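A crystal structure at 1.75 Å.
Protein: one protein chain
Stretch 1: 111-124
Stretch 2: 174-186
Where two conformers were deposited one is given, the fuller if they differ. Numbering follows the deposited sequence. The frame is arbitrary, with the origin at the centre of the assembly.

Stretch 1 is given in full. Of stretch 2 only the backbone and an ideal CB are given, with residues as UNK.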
# COMPACT_ATOMS: atom_id res chain seq x y z
N ALA C 111 -8.52 16.75 -7.27
CA ALA C 111 -7.49 16.25 -6.36
C ALA C 111 -8.10 16.11 -4.96
O ALA C 111 -9.11 16.74 -4.64
CB ALA C 111 -6.27 17.18 -6.33
N SER C 112 -7.49 15.27 -4.12
CA SER C 112 -8.08 15.07 -2.80
C SER C 112 -7.03 14.61 -1.79
O SER C 112 -5.96 14.11 -2.16
CB SER C 112 -9.24 14.05 -2.85
OG SER C 112 -8.78 12.76 -3.25
N VAL C 113 -7.35 14.83 -0.51
CA VAL C 113 -6.61 14.25 0.61
C VAL C 113 -7.61 13.98 1.72
O VAL C 113 -8.72 14.51 1.72
CB VAL C 113 -5.47 15.14 1.16
CG1 VAL C 113 -4.25 15.05 0.28
CG2 VAL C 113 -5.95 16.57 1.36
N TYR C 114 -7.22 13.13 2.67
CA TYR C 114 -8.17 12.59 3.63
C TYR C 114 -7.60 12.60 5.05
O TYR C 114 -6.40 12.44 5.24
CB TYR C 114 -8.57 11.14 3.29
CG TYR C 114 -9.08 11.01 1.86
CD1 TYR C 114 -8.19 11.05 0.78
CD2 TYR C 114 -10.44 10.87 1.59
CE1 TYR C 114 -8.64 10.98 -0.52
CE2 TYR C 114 -10.91 10.77 0.27
CZ TYR C 114 -9.99 10.84 -0.78
OH TYR C 114 -10.43 10.75 -2.10
N LEU C 115 -8.50 12.71 6.02
CA LEU C 115 -8.19 12.39 7.41
C LEU C 115 -9.07 11.24 7.88
O LEU C 115 -10.26 11.19 7.54
CB LEU C 115 -8.38 13.62 8.33
CG LEU C 115 -7.32 14.72 8.24
CD1 LEU C 115 -7.80 15.94 9.05
CD2 LEU C 115 -5.90 14.24 8.68
N SER C 116 -8.50 10.32 8.65
CA SER C 116 -9.22 9.15 9.11
C SER C 116 -10.30 9.54 10.13
O SER C 116 -10.25 10.63 10.71
CB SER C 116 -8.26 8.16 9.77
OG SER C 116 -7.78 8.73 10.98
N PRO C 117 -11.25 8.65 10.39
CA PRO C 117 -12.22 8.94 11.47
C PRO C 117 -11.56 9.18 12.81
O PRO C 117 -12.02 10.05 13.56
CB PRO C 117 -13.11 7.69 11.48
CG PRO C 117 -13.03 7.16 10.06
CD PRO C 117 -11.59 7.41 9.66
N SER C 118 -10.48 8.47 13.13
CA SER C 118 -9.86 8.70 14.44
C SER C 118 -9.14 10.04 14.50
O SER C 118 -9.14 10.69 15.55
CB SER C 118 -8.92 7.53 14.79
OG SER C 118 -7.76 7.51 13.97
N SER C 119 -8.54 10.49 13.39
CA SER C 119 -7.98 11.84 13.36
C SER C 119 -9.08 12.88 13.58
O SER C 119 -8.89 13.85 14.33
CB SER C 119 -7.26 12.09 12.03
OG SER C 119 -5.96 11.51 12.00
N VAL C 120 -10.24 12.71 12.93
CA VAL C 120 -11.32 13.69 13.07
C VAL C 120 -11.86 13.69 14.50
O VAL C 120 -12.08 14.76 15.09
CB VAL C 120 -12.43 13.41 12.05
CG1 VAL C 120 -13.64 14.33 12.30
CG2 VAL C 120 -11.89 13.58 10.63
N LYS C 121 -12.08 12.51 15.06
CA LYS C 121 -12.61 12.43 16.42
C LYS C 121 -11.61 13.00 17.42
O LYS C 121 -12.00 13.69 18.37
CB LYS C 121 -12.97 10.99 16.77
CG LYS C 121 -13.52 10.84 18.20
CD LYS C 121 -14.13 9.47 18.45
CE LYS C 121 -14.81 9.44 19.82
NZ LYS C 121 -15.16 8.06 20.24
N ARG C 122 -10.32 12.71 17.23
CA ARG C 122 -9.30 13.27 18.11
C ARG C 122 -9.26 14.79 18.04
O ARG C 122 -9.14 15.47 19.08
CB ARG C 122 -7.93 12.69 17.75
CG ARG C 122 -6.81 13.12 18.69
CD ARG C 122 -5.50 12.45 18.36
NE ARG C 122 -4.49 12.85 19.33
CZ ARG C 122 -3.18 12.79 19.13
NH1 ARG C 122 -2.71 12.32 17.98
NH2 ARG C 122 -2.35 13.22 20.07
N ILE C 123 -9.38 15.35 16.84
CA ILE C 123 -9.31 16.81 16.68
C ILE C 123 -10.53 17.48 17.29
O ILE C 123 -10.42 18.49 17.99
CB ILE C 123 -9.15 17.19 15.20
CG1 ILE C 123 -7.76 16.80 14.68
CG2 ILE C 123 -9.37 18.71 15.01
CD1 ILE C 123 -7.66 16.86 13.13
N THR C 124 -11.72 16.92 17.04
CA THR C 124 -12.96 17.62 17.35
C THR C 124 -13.62 17.15 18.63
O THR C 124 -14.48 17.86 19.15
CB THR C 124 -13.97 17.45 16.21
OG1 THR C 124 -14.42 16.09 16.16
CG2 THR C 124 -13.34 17.83 14.88
N UNK C 174 1.99 13.38 12.75
CA UNK C 174 0.84 12.72 13.34
C UNK C 174 -0.42 13.34 12.76
O UNK C 174 -0.36 14.31 11.99
CB UNK C 174 0.86 12.83 14.87
N UNK C 175 -1.58 12.81 13.11
CA UNK C 175 -2.83 13.12 12.41
C UNK C 175 -2.58 13.05 10.90
O UNK C 175 -2.72 14.06 10.20
CB UNK C 175 -3.36 14.50 12.81
N UNK C 176 -2.15 11.91 10.38
CA UNK C 176 -1.60 11.90 9.02
C UNK C 176 -2.66 12.15 7.96
O UNK C 176 -3.75 11.56 7.97
CB UNK C 176 -0.91 10.56 8.74
N UNK C 177 -2.34 13.07 7.06
CA UNK C 177 -3.12 13.26 5.85
C UNK C 177 -2.82 12.12 4.90
O UNK C 177 -1.66 11.75 4.72
CB UNK C 177 -2.82 14.61 5.20
N UNK C 178 -3.86 11.57 4.29
CA UNK C 178 -3.72 10.38 3.47
C UNK C 178 -4.12 10.70 2.04
O UNK C 178 -5.02 11.50 1.80
CB UNK C 178 -4.56 9.23 4.03
N UNK C 179 -3.44 10.06 1.09
CA UNK C 179 -3.94 10.15 -0.28
C UNK C 179 -5.00 9.06 -0.48
O UNK C 179 -5.20 8.18 0.37
CB UNK C 179 -2.80 10.01 -1.29
N UNK C 180 -5.71 9.15 -1.61
CA UNK C 180 -6.87 8.30 -1.82
C UNK C 180 -6.51 6.82 -1.79
O UNK C 180 -7.28 6.00 -1.30
CB UNK C 180 -7.54 8.65 -3.15
N UNK C 181 -5.33 6.46 -2.33
CA UNK C 181 -4.91 5.07 -2.35
C UNK C 181 -4.46 4.57 -0.99
O UNK C 181 -4.22 3.37 -0.84
CB UNK C 181 -3.78 4.88 -3.36
N UNK C 182 -4.37 5.46 -0.00
CA UNK C 182 -4.12 5.11 1.38
C UNK C 182 -5.39 5.06 2.23
O UNK C 182 -5.30 5.09 3.47
CB UNK C 182 -3.13 6.11 1.99
N UNK C 183 -6.55 4.98 1.60
CA UNK C 183 -7.85 4.97 2.26
C UNK C 183 -8.71 3.86 1.68
O UNK C 183 -8.41 3.34 0.60
CB UNK C 183 -8.55 6.32 2.11
N UNK C 184 -9.81 3.52 2.35
CA UNK C 184 -10.76 2.56 1.75
C UNK C 184 -11.48 3.10 0.52
O UNK C 184 -12.23 2.35 -0.12
CB UNK C 184 -11.80 2.15 2.79
N UNK C 185 -11.28 4.37 0.17
CA UNK C 185 -11.88 4.92 -1.04
C UNK C 185 -11.07 4.60 -2.29
O UNK C 185 -11.49 5.00 -3.39
CB UNK C 185 -12.03 6.44 -0.90
N UNK C 186 -9.95 3.89 -2.15
CA UNK C 186 -8.98 3.75 -3.24
C UNK C 186 -9.62 3.30 -4.55
O UNK C 186 -9.38 3.89 -5.61
CB UNK C 186 -7.89 2.75 -2.84

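Position 174 sends its CA-to-CB bond sideways, and its ideal CB lies 4.8 Å from R122 NH1. Many residues would fit; Y174 is deposited, its ring leading away from stretch 1.

Position 175 has phi/psi of 46/59, a left-handed backbone that glycine or asparagine adopts most readily. Its CB is sideways, 4.0 Å from S119 OG, and the helix beyond offers I123 and the long arm of R122, so a large flat side chain could cover both. Y175 adopts this left-handed backbone: its CE2 packs 3.6 Å from I123 CG1, and R122 NH1 lies over one face of its ring. Its OH comes 3.1 Å from R122 NE, but the angle is too poor for a hydrogen bond.

At 176 the CB points away; most side chains would fit, and phi of -69° permits proline as well. P176 contributes backbone: its O lies 2.7 Å from the O of water 2, which accepts from S116 N.

The CB of 177 stands 4.7 Å from L115 CD2 and 4.9 Å from V113 CB, inviting a branched aliphatic such as leucine, isoleucine or valine. L177 meets L115, CD2 to CD2, at 3.6 Å.

At 178 the backbone does the pairing: its N donates to Y114 O (2.8 Å) and its O accepts from Y114 N (2.9 Å), a single antiparallel bridge. Any residue with a free NH serves; the CB points sideways beside Y114, whose CB offers apolar contact, so a beta-tolerant apolar one suits well. L178 sets its CB 4.5 Å from Y114 CB.

Position 179 points away, leaving room for a polar residue. N179 turns inward on its own stretch, its OD1 accepting weak bonds from the N atoms of 181 and 182.

At 180 the CB lies 3.7 Å from Y114 CE1, so a long chain could run beside the phenol. K180 does, its CD 3.5 Å from Y114 OH, before NZ leads away to bond the O of 186. Its N donates to water 1, which in turn donates to S112 O.

Positions 181 and 182 find nothing of stretch 1 near their CB atoms; polar residues suit both. D181 accepts from the OG of 186 and E182 from N179 N.

The ideal CB of 183 points toward stretch 1, 4.7 Å from Y114 CG, with space for a small side chain. T183 brings CG2 to 3.8 Å from Y114 CG, while OG1 donates to K180 O.

Position 184, out of reach with phi of -67°, suits proline in a type I turn, and P184 is there.

At 185 the CB points toward Y114, 4.6 Å from CE2: an aromatic or aliphatic fits. F185 lies nearly parallel to Y114 but slid apart, centroids 5.6 Å apart.

Position 186 points away, with nothing of stretch 1 near its CB, so a small or polar residue suits; S186 ends the type I turn from 183, and its OG donates to D181 OD1.

Stretch 2 (174-186) YYPLLNKDETPFS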
# COMPACT_ATOMS: atom_id res chain seq x y z
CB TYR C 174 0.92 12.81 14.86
CG TYR C 174 2.09 12.01 15.40
CD1 TYR C 174 2.24 10.67 15.05
CD2 TYR C 174 3.04 12.59 16.23
CE1 TYR C 174 3.31 9.93 15.52
CE2 TYR C 174 4.11 11.85 16.70
CZ TYR C 174 4.24 10.52 16.34
OH TYR C 174 5.28 9.76 16.80
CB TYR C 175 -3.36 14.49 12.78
CG TYR C 175 -3.55 14.78 14.25
CD1 TYR C 175 -2.47 15.12 15.06
CD2 TYR C 175 -4.81 14.77 14.80
CE1 TYR C 175 -2.65 15.42 16.40
CE2 TYR C 175 -5.01 15.07 16.13
CZ TYR C 175 -3.92 15.39 16.92
OH TYR C 175 -4.13 15.68 18.25
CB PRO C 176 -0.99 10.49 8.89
CG PRO C 176 -1.63 9.67 9.95
CD PRO C 176 -2.04 10.60 11.06
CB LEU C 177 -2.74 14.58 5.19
CG LEU C 177 -3.42 15.81 5.76
CD1 LEU C 177 -2.82 17.05 5.09
CD2 LEU C 177 -4.92 15.70 5.52
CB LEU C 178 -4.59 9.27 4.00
CG LEU C 178 -4.31 8.93 5.47
CD1 LEU C 178 -5.43 8.05 6.02
CD2 LEU C 178 -2.99 8.21 5.54
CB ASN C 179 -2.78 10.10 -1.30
CG ASN C 179 -2.17 8.69 -1.51
OD1 ASN C 179 -2.86 7.69 -1.53
ND2 ASN C 179 -0.85 8.64 -1.69
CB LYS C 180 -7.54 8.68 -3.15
CG LYS C 180 -8.75 7.85 -3.51
CD LYS C 180 -9.50 8.53 -4.68
CE LYS C 180 -10.71 7.72 -5.12
NZ LYS C 180 -10.31 6.53 -5.92
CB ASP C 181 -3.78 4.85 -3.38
CG ASP C 181 -4.30 4.91 -4.81
OD1 ASP C 181 -5.52 4.67 -5.02
OD2 ASP C 181 -3.52 5.19 -5.74
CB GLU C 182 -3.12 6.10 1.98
CG GLU C 182 -1.77 6.08 1.27
CD GLU C 182 -0.82 7.20 1.73
OE1 GLU C 182 -1.26 8.36 1.93
OE2 GLU C 182 0.38 6.91 1.88
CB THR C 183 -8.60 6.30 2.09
OG1 THR C 183 -9.10 6.37 0.74
CG2 THR C 183 -7.72 7.51 2.38
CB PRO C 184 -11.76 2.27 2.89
CG PRO C 184 -11.50 3.29 3.93
CD PRO C 184 -10.10 3.77 3.77
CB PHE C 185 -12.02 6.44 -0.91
CG PHE C 185 -12.86 6.87 0.26
CD1 PHE C 185 -14.25 6.75 0.21
CD2 PHE C 185 -12.27 7.39 1.40
CE1 PHE C 185 -15.04 7.14 1.30
CE2 PHE C 185 -13.04 7.79 2.48
CZ PHE C 185 -14.43 7.67 2.44
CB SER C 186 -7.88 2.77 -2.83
OG SER C 186 -6.98 2.56 -3.90
O HOH W 1 -5.27 11.56 -3.07
O HOH W 2 -5.54 10.34 9.56
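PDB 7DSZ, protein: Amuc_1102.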